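Local coordinates for protein neuraminidase (Influenza A virus, PDB 4GDI) that belongs to the sialidase family of influenza surface glycoproteins and is predicted to remove terminal sialic acids, although its putative active site has diverged, at residues E237-G249 and T253-I267. Residues are numbered along the deposited sequence; the frame is centred on the assembly and turned at random.
Sequences EPCNGAPTDFPRG and TPSCKMAQEKGEGGI. With CA (calcium ion), chain R.
Asp245 splits its carboxylate between a calcium ion and the backbone of 253-267. Asp245 OD2 reaches the calcium at 2.3 Å, its CG lying anti to the backbone N. Asp245 OD1 offers its syn lone pair to Ile267 N (3.0 Å). Both oxygens are thereby engaged, which fixes the rotation of the group and probably stabilises its charge. Gly263 O and Gly265 O bind the same ion from 253-267, and a water on the metal bridges Pro247 O and Lys262 O, so the calcium clips the two segments of one loop together. Beside it, Phe246 O lies 3.0 Å from Gly266 CA in a CA-H...O contact, and Phe246 CB meets the CG2 branch of Ile267. The phenyl ring leads away from 253-267, one face partly lined by its own neighbour Pro247, whose preceding peptide is cis; the proline turns CG to Glu264 O and CD to Gly266 N.

Lys262, bent at chi3, lays CD and CE alongside Arg248 O, and its NZ bonds weakly to that oxygen (3.3 Å). Further along, Pro243 CG packs on Ala259 CB at 3.7 Å. Glu237 crosses Met258 at about a right angle, its OE2 3.6 Å from Met258 CG. The far end is covalent: a disulfide of chi3 102° joins Cys239 and Cys256.

Both segments belong to the long excursion between strands 233-236 and 277-281 of the beta-propeller. Backbone carbonyls of Asn215 and Asp219, in the loop between strands 208-214 and 224-228, complete the calcium site, and Arg248 reaches past strand 277-281 to Thr282 O.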
ATOM      1  N   GLU A 237     -37.243  21.951 -18.240  1.00 23.53           N
ATOM      2  CA  GLU A 237     -37.489  20.776 -19.078  1.00 22.02           C
ATOM      3  C   GLU A 237     -36.750  20.911 -20.415  1.00 29.30           C
ATOM      4  O   GLU A 237     -36.788  21.967 -21.045  1.00 29.80           O
ATOM      5  CB  GLU A 237     -38.997  20.638 -19.350  1.00 28.58           C
ATOM      6  CG  GLU A 237     -39.363  19.356 -20.075  1.00 23.40           C
ATOM      7  CD  GLU A 237     -39.334  18.130 -19.181  1.00 31.41           C
ATOM      8  OE1 GLU A 237     -39.067  18.279 -17.962  1.00 32.31           O
ATOM      9  OE2 GLU A 237     -39.592  17.019 -19.704  1.00 30.73           O
ATOM     10  N   PRO A 238     -36.041  19.857 -20.847  1.00 22.55           N
ATOM     11  CA  PRO A 238     -35.430  19.949 -22.180  1.00 32.85           C
ATOM     12  C   PRO A 238     -36.480  20.246 -23.257  1.00 33.12           C
ATOM     13  O   PRO A 238     -37.598  19.745 -23.182  1.00 23.42           O
ATOM     14  CB  PRO A 238     -34.819  18.565 -22.380  1.00 23.86           C
ATOM     15  CG  PRO A 238     -34.476  18.114 -20.959  1.00 26.34           C
ATOM     16  CD  PRO A 238     -35.647  18.633 -20.137  1.00 25.47           C
ATOM     17  N   CYS A 239     -36.130  21.078 -24.227  1.00 24.71           N
ATOM     18  CA  CYS A 239     -37.109  21.527 -25.207  1.00 31.88           C
ATOM     19  C   CYS A 239     -36.835  20.908 -26.569  1.00 32.08           C
ATOM     20  O   CYS A 239     -37.395  21.339 -27.572  1.00 29.54           O
ATOM     21  CB  CYS A 239     -37.117  23.064 -25.287  1.00 30.38           C
ATOM     22  SG  CYS A 239     -37.611  23.867 -23.742  1.00 34.49           S
ATOM     23  N   ASN A 240     -35.977  19.892 -26.612  1.00 27.69           N
ATOM     24  CA  ASN A 240     -35.741  19.178 -27.856  1.00 28.01           C
ATOM     25  C   ASN A 240     -36.799  18.089 -27.995  1.00 29.65           C
ATOM     26  O   ASN A 240     -37.792  18.096 -27.261  1.00 27.21           O
ATOM     27  CB  ASN A 240     -34.315  18.628 -27.912  1.00 26.96           C
ATOM     28  CG  ASN A 240     -34.029  17.605 -26.809  1.00 34.32           C
ATOM     29  OD1 ASN A 240     -34.715  17.564 -25.784  1.00 32.87           O
ATOM     30  ND2 ASN A 240     -33.001  16.789 -27.015  1.00 29.93           N
ATOM     31  N   GLY A 241     -36.605  17.167 -28.934  1.00 34.06           N
ATOM     32  CA  GLY A 241     -37.577  16.109 -29.166  1.00 30.77           C
ATOM     33  C   GLY A 241     -36.961  14.731 -29.006  1.00 32.85           C
ATOM     34  O   GLY A 241     -37.517  13.743 -29.469  1.00 37.12           O
ATOM     35  N   ALA A 242     -35.816  14.667 -28.329  1.00 30.07           N
ATOM     36  CA  ALA A 242     -35.126  13.400 -28.122  1.00 27.80           C
ATOM     37  C   ALA A 242     -34.973  13.124 -26.629  1.00 34.60           C
ATOM     38  O   ALA A 242     -34.017  13.594 -26.012  1.00 26.49           O
ATOM     39  CB  ALA A 242     -33.778  13.448 -28.783  1.00 28.75           C
ATOM     40  N   PRO A 243     -35.921  12.380 -26.038  1.00 33.24           N
ATOM     41  CA  PRO A 243     -35.837  12.012 -24.616  1.00 35.61           C
ATOM     42  C   PRO A 243     -34.551  11.237 -24.331  1.00 29.65           C
ATOM     43  O   PRO A 243     -34.083  10.570 -25.242  1.00 24.85           O
ATOM     44  CB  PRO A 243     -37.070  11.123 -24.412  1.00 31.46           C
ATOM     45  CG  PRO A 243     -37.995  11.497 -25.518  1.00 34.87           C
ATOM     46  CD  PRO A 243     -37.119  11.816 -26.676  1.00 37.65           C
ATOM     47  N   THR A 244     -33.977  11.322 -23.124  1.00 24.58           N
ATOM     48  CA  THR A 244     -32.710  10.639 -22.868  1.00 19.35           C
ATOM     49  C   THR A 244     -32.728   9.668 -21.690  1.00 19.32           C
ATOM     50  O   THR A 244     -31.726   9.008 -21.417  1.00 23.72           O
ATOM     51  CB  THR A 244     -31.526  11.629 -22.663  1.00 29.88           C
ATOM     52  OG1 THR A 244     -31.740  12.428 -21.489  1.00 25.24           O
ATOM     53  CG2 THR A 244     -31.356  12.519 -23.870  1.00 27.78           C
ATOM     54  N   ASP A 245     -33.856   9.565 -21.003  1.00 25.49           N
ATOM     55  CA  ASP A 245     -34.004   8.564 -19.961  1.00 20.65           C
ATOM     56  C   ASP A 245     -34.039   7.175 -20.626  1.00 26.42           C
ATOM     57  O   ASP A 245     -34.171   7.050 -21.844  1.00 30.82           O
ATOM     58  CB  ASP A 245     -35.299   8.813 -19.194  1.00 26.40           C
ATOM     59  CG  ASP A 245     -35.278   8.257 -17.783  1.00 24.69           C
ATOM     60  OD1 ASP A 245     -34.274   7.622 -17.376  1.00 24.21           O
ATOM     61  OD2 ASP A 245     -36.287   8.465 -17.078  1.00 23.34           O
ATOM     62  N   PHE A 246     -33.868   6.136 -19.823  1.00 24.95           N
ATOM     63  CA  PHE A 246     -34.200   4.789 -20.245  1.00 25.04           C
ATOM     64  C   PHE A 246     -35.019   4.136 -19.146  1.00 26.80           C
ATOM     65  O   PHE A 246     -34.573   4.077 -18.002  1.00 27.99           O
ATOM     66  CB  PHE A 246     -32.973   3.946 -20.553  1.00 26.79           C
ATOM     67  CG  PHE A 246     -33.320   2.649 -21.231  1.00 29.70           C
ATOM     68  CD1 PHE A 246     -33.773   1.563 -20.489  1.00 32.07           C
ATOM     69  CD2 PHE A 246     -33.255   2.535 -22.610  1.00 31.55           C
ATOM     70  CE1 PHE A 246     -34.139   0.380 -21.108  1.00 32.74           C
ATOM     71  CE2 PHE A 246     -33.617   1.348 -23.241  1.00 31.83           C
ATOM     72  CZ  PHE A 246     -34.055   0.271 -22.483  1.00 33.74           C
ATOM     73  N   PRO A 247     -36.217   3.624 -19.493  1.00 31.73           N
ATOM     74  CA  PRO A 247     -36.741   3.518 -20.864  1.00 34.91           C
ATOM     75  C   PRO A 247     -37.239   4.838 -21.419  1.00 31.25           C
ATOM     76  O   PRO A 247     -37.279   5.847 -20.702  1.00 29.22           O
ATOM     77  CB  PRO A 247     -37.922   2.550 -20.709  1.00 34.93           C
ATOM     78  CG  PRO A 247     -38.410   2.780 -19.333  1.00 34.75           C
ATOM     79  CD  PRO A 247     -37.191   3.139 -18.499  1.00 29.32           C
ATOM     80  N   ARG A 248     -37.617   4.829 -22.695  1.00 30.61           N
ATOM     81  CA  ARG A 248     -38.180   6.015 -23.335  1.00 35.74           C
ATOM     82  C   ARG A 248     -38.921   5.611 -24.595  1.00 42.22           C
ATOM     83  O   ARG A 248     -38.752   4.501 -25.079  1.00 27.79           O
ATOM     84  CB  ARG A 248     -37.080   7.014 -23.707  1.00 26.46           C
ATOM     85  CG  ARG A 248     -36.003   6.465 -24.629  1.00 24.60           C
ATOM     86  CD  ARG A 248     -35.123   7.602 -25.146  1.00 25.74           C
ATOM     87  NE  ARG A 248     -34.064   7.160 -26.052  1.00 27.92           N
ATOM     88  CZ  ARG A 248     -32.946   6.535 -25.687  1.00 31.08           C
ATOM     89  NH1 ARG A 248     -32.701   6.241 -24.406  1.00 27.48           N
ATOM     90  NH2 ARG A 248     -32.066   6.197 -26.621  1.00 31.02           N
ATOM     91  N   GLY A 249     -39.734   6.521 -25.118  1.00 31.33           N
ATOM     92  CA  GLY A 249     -40.369   6.345 -26.410  1.00 29.50           C
ATOM     93  C   GLY A 249     -39.473   6.862 -27.518  1.00 37.70           C
ATOM     94  O   GLY A 249     -38.273   7.078 -27.315  1.00 34.40           O
ATOM     95  N   THR A 253     -41.779  15.830 -31.810  1.00 40.84           N
ATOM     96  CA  THR A 253     -41.669  17.228 -32.200  1.00 39.84           C
ATOM     97  C   THR A 253     -41.058  18.031 -31.063  1.00 34.67           C
ATOM     98  O   THR A 253     -41.517  17.935 -29.931  1.00 36.79           O
ATOM     99  CB  THR A 253     -43.058  17.809 -32.538  1.00 40.05           C
ATOM    100  OG1 THR A 253     -43.488  17.290 -33.805  1.00 57.92           O
ATOM    101  CG2 THR A 253     -43.014  19.326 -32.601  1.00 46.25           C
ATOM    102  N   PRO A 254     -40.021  18.829 -31.359  1.00 32.44           N
ATOM    103  CA  PRO A 254     -39.425  19.590 -30.257  1.00 30.69           C
ATOM    104  C   PRO A 254     -40.432  20.491 -29.566  1.00 38.18           C
ATOM    105  O   PRO A 254     -41.173  21.216 -30.226  1.00 34.06           O
ATOM    106  CB  PRO A 254     -38.336  20.416 -30.948  1.00 38.61           C
ATOM    107  CG  PRO A 254     -37.947  19.593 -32.148  1.00 32.81           C
ATOM    108  CD  PRO A 254     -39.234  18.938 -32.601  1.00 35.18           C
ATOM    109  N   SER A 255     -40.461  20.417 -28.240  1.00 37.20           N
ATOM    110  CA  SER A 255     -41.256  21.324 -27.416  1.00 26.51           C
ATOM    111  C   SER A 255     -40.718  21.234 -25.993  1.00 36.12           C
ATOM    112  O   SER A 255     -39.991  20.303 -25.654  1.00 31.19           O
ATOM    113  CB  SER A 255     -42.729  20.930 -27.421  1.00 34.95           C
ATOM    114  OG  SER A 255     -42.941  19.759 -26.648  1.00 38.61           O
ATOM    115  N   CYS A 256     -41.085  22.190 -25.157  1.00 30.90           N
ATOM    116  CA  CYS A 256     -40.672  22.158 -23.768  1.00 31.10           C
ATOM    117  C   CYS A 256     -41.551  21.215 -22.952  1.00 32.47           C
ATOM    118  O   CYS A 256     -41.471  21.192 -21.728  1.00 34.41           O
ATOM    119  CB  CYS A 256     -40.701  23.568 -23.182  1.00 35.69           C
ATOM    120  SG  CYS A 256     -39.485  24.659 -23.970  1.00 41.03           S
ATOM    121  N   LYS A 257     -42.358  20.407 -23.624  1.00 31.65           N
ATOM    122  CA  LYS A 257     -43.257  19.510 -22.912  1.00 36.39           C
ATOM    123  C   LYS A 257     -42.572  18.211 -22.509  1.00 24.90           C
ATOM    124  O   LYS A 257     -41.635  17.763 -23.159  1.00 31.67           O
ATOM    125  CB  LYS A 257     -44.505  19.224 -23.749  1.00 44.50           C
ATOM    126  CG  LYS A 257     -45.330  20.479 -24.038  1.00 61.60           C
ATOM    127  CD  LYS A 257     -46.744  20.145 -24.494  1.00 73.90           C
ATOM    128  CE  LYS A 257     -46.755  19.341 -25.785  1.00 76.81           C
ATOM    129  NZ  LYS A 257     -48.131  18.880 -26.129  1.00 81.83           N
ATOM    130  N   MET A 258     -43.054  17.631 -21.419  1.00 29.41           N
ATOM    131  CA  MET A 258     -42.594  16.335 -20.949  1.00 31.33           C
ATOM    132  C   MET A 258     -42.850  15.246 -21.984  1.00 38.63           C
ATOM    133  O   MET A 258     -43.828  15.302 -22.725  1.00 33.60           O
ATOM    134  CB  MET A 258     -43.311  15.991 -19.646  1.00 28.67           C
ATOM    135  CG  MET A 258     -42.954  16.936 -18.517  1.00 30.52           C
ATOM    136  SD  MET A 258     -44.012  16.831 -17.062  1.00 37.86           S
ATOM    137  CE  MET A 258     -43.624  15.203 -16.462  1.00 29.42           C
ATOM    138  N   ALA A 259     -41.947  14.271 -22.041  1.00 31.80           N
ATOM    139  CA  ALA A 259     -42.118  13.093 -22.887  1.00 36.67           C
ATOM    140  C   ALA A 259     -42.725  11.975 -22.045  1.00 42.15           C
ATOM    141  O   ALA A 259     -42.018  11.199 -21.405  1.00 35.93           O
ATOM    142  CB  ALA A 259     -40.785  12.667 -23.458  1.00 25.50           C
ATOM    143  N   GLN A 260     -44.045  11.893 -22.033  1.00 38.92           N
ATOM    144  CA  GLN A 260     -44.705  10.975 -21.119  1.00 41.39           C
ATOM    145  C   GLN A 260     -44.730   9.532 -21.617  1.00 39.83           C
ATOM    146  O   GLN A 260     -44.955   8.625 -20.823  1.00 40.52           O
ATOM    147  CB  GLN A 260     -46.108  11.476 -20.794  1.00 42.47           C
ATOM    148  CG  GLN A 260     -46.131  12.981 -20.568  1.00 61.07           C
ATOM    149  CD  GLN A 260     -47.011  13.405 -19.409  1.00 72.38           C
ATOM    150  OE1 GLN A 260     -46.589  13.377 -18.248  1.00 61.47           O
ATOM    151  NE2 GLN A 260     -48.236  13.825 -19.721  1.00 73.72           N
ATOM    152  N   GLU A 261     -44.463   9.304 -22.902  1.00 38.01           N
ATOM    153  CA  GLU A 261     -44.426   7.926 -23.408  1.00 37.82           C
ATOM    154  C   GLU A 261     -43.321   7.140 -22.699  1.00 43.68           C
ATOM    155  O   GLU A 261     -42.135   7.449 -22.846  1.00 35.91           O
ATOM    156  CB  GLU A 261     -44.208   7.874 -24.930  1.00 41.08           C
ATOM    157  CG  GLU A 261     -44.373   6.458 -25.509  1.00 54.33           C
ATOM    158  CD  GLU A 261     -43.896   6.316 -26.957  1.00 64.09           C
ATOM    159  OE1 GLU A 261     -43.508   7.329 -27.581  1.00 60.15           O
ATOM    160  OE2 GLU A 261     -43.902   5.172 -27.468  1.00 61.26           O
ATOM    161  N   LYS A 262     -43.726   6.128 -21.934  1.00 35.82           N
ATOM    162  CA  LYS A 262     -42.805   5.277 -21.181  1.00 29.28           C
ATOM    163  C   LYS A 262     -41.979   6.098 -20.194  1.00 34.95           C
ATOM    164  O   LYS A 262     -40.788   5.859 -20.006  1.00 34.19           O
ATOM    165  CB  LYS A 262     -41.907   4.487 -22.124  1.00 29.26           C
ATOM    166  CG  LYS A 262     -42.673   3.388 -22.873  1.00 39.71           C
ATOM    167  CD  LYS A 262     -42.002   3.009 -24.177  1.00 48.47           C
ATOM    168  CE  LYS A 262     -41.053   1.831 -24.007  1.00 64.89           C
ATOM    169  NZ  LYS A 262     -40.275   1.574 -25.255  1.00 72.94           N
ATOM    170  N   GLY A 263     -42.638   7.050 -19.553  1.00 25.77           N
ATOM    171  CA  GLY A 263     -41.978   7.943 -18.620  1.00 35.63           C
ATOM    172  C   GLY A 263     -41.744   7.285 -17.277  1.00 37.12           C
ATOM    173  O   GLY A 263     -40.917   7.748 -16.489  1.00 33.99           O
ATOM    174  N   GLU A 264     -42.474   6.206 -17.008  1.00 34.54           N
ATOM    175  CA  GLU A 264     -42.340   5.512 -15.740  1.00 31.10           C
ATOM    176  C   GLU A 264     -41.014   4.781 -15.734  1.00 34.05           C
ATOM    177  O   GLU A 264     -40.570   4.285 -16.773  1.00 33.35           O
ATOM    178  CB  GLU A 264     -43.484   4.522 -15.528  1.00 35.63           C
ATOM    179  CG  GLU A 264     -43.570   4.004 -14.107  1.00 47.47           C
ATOM    180  CD  GLU A 264     -44.692   2.992 -13.915  1.00 69.14           C
ATOM    181  OE1 GLU A 264     -45.516   2.820 -14.841  1.00 78.29           O
ATOM    182  OE2 GLU A 264     -44.743   2.363 -12.834  1.00 55.09           O
ATOM    183  N   GLY A 265     -40.380   4.711 -14.565  1.00 28.97           N
ATOM    184  CA  GLY A 265     -39.059   4.116 -14.465  1.00 27.24           C
ATOM    185  C   GLY A 265     -37.983   5.047 -15.014  1.00 29.94           C
ATOM    186  O   GLY A 265     -38.260   6.184 -15.400  1.00 28.37           O
ATOM    187  N   GLY A 266     -36.748   4.561 -15.040  1.00 24.79           N
ATOM    188  CA  GLY A 266     -35.643   5.346 -15.529  1.00 30.15           C
ATOM    189  C   GLY A 266     -34.325   4.948 -14.899  1.00 31.18           C
ATOM    190  O   GLY A 266     -34.241   3.996 -14.114  1.00 25.85           O
ATOM    191  N   ILE A 267     -33.283   5.687 -15.256  1.00 27.60           N
ATOM    192  CA  ILE A 267     -31.937   5.353 -14.844  1.00 22.11           C
ATOM    193  C   ILE A 267     -31.108   6.636 -14.747  1.00 28.71           C
ATOM    194  O   ILE A 267     -31.284   7.552 -15.545  1.00 20.03           O
ATOM    195  CB  ILE A 267     -31.309   4.347 -15.822  1.00 21.30           C
ATOM    196  CG1 ILE A 267     -30.036   3.748 -15.213  1.00 24.75           C
ATOM    197  CG2 ILE A 267     -31.056   5.012 -17.164  1.00 23.86           C
ATOM    198  CD1 ILE A 267     -29.480   2.550 -15.953  1.00 33.55           C
TER
HETATM  199 CA    CA R 509     -38.491   8.178 -16.622  1.00 25.49          CA
HETATM  200  O   HOH W   1     -41.027  17.416 -27.070  1.00 41.93           O
HETATM  201  O   HOH W   2     -34.500   1.740 -16.631  1.00 33.89           O
HETATM  202  O   HOH W   3     -38.603   6.869 -18.656  1.00 26.33           O
HETATM  203  O   HOH W   4     -37.390   1.966 -23.624  1.00 33.05           O
HETATM  204  O   HOH W   5     -40.682   9.027 -24.360  1.00 33.62           O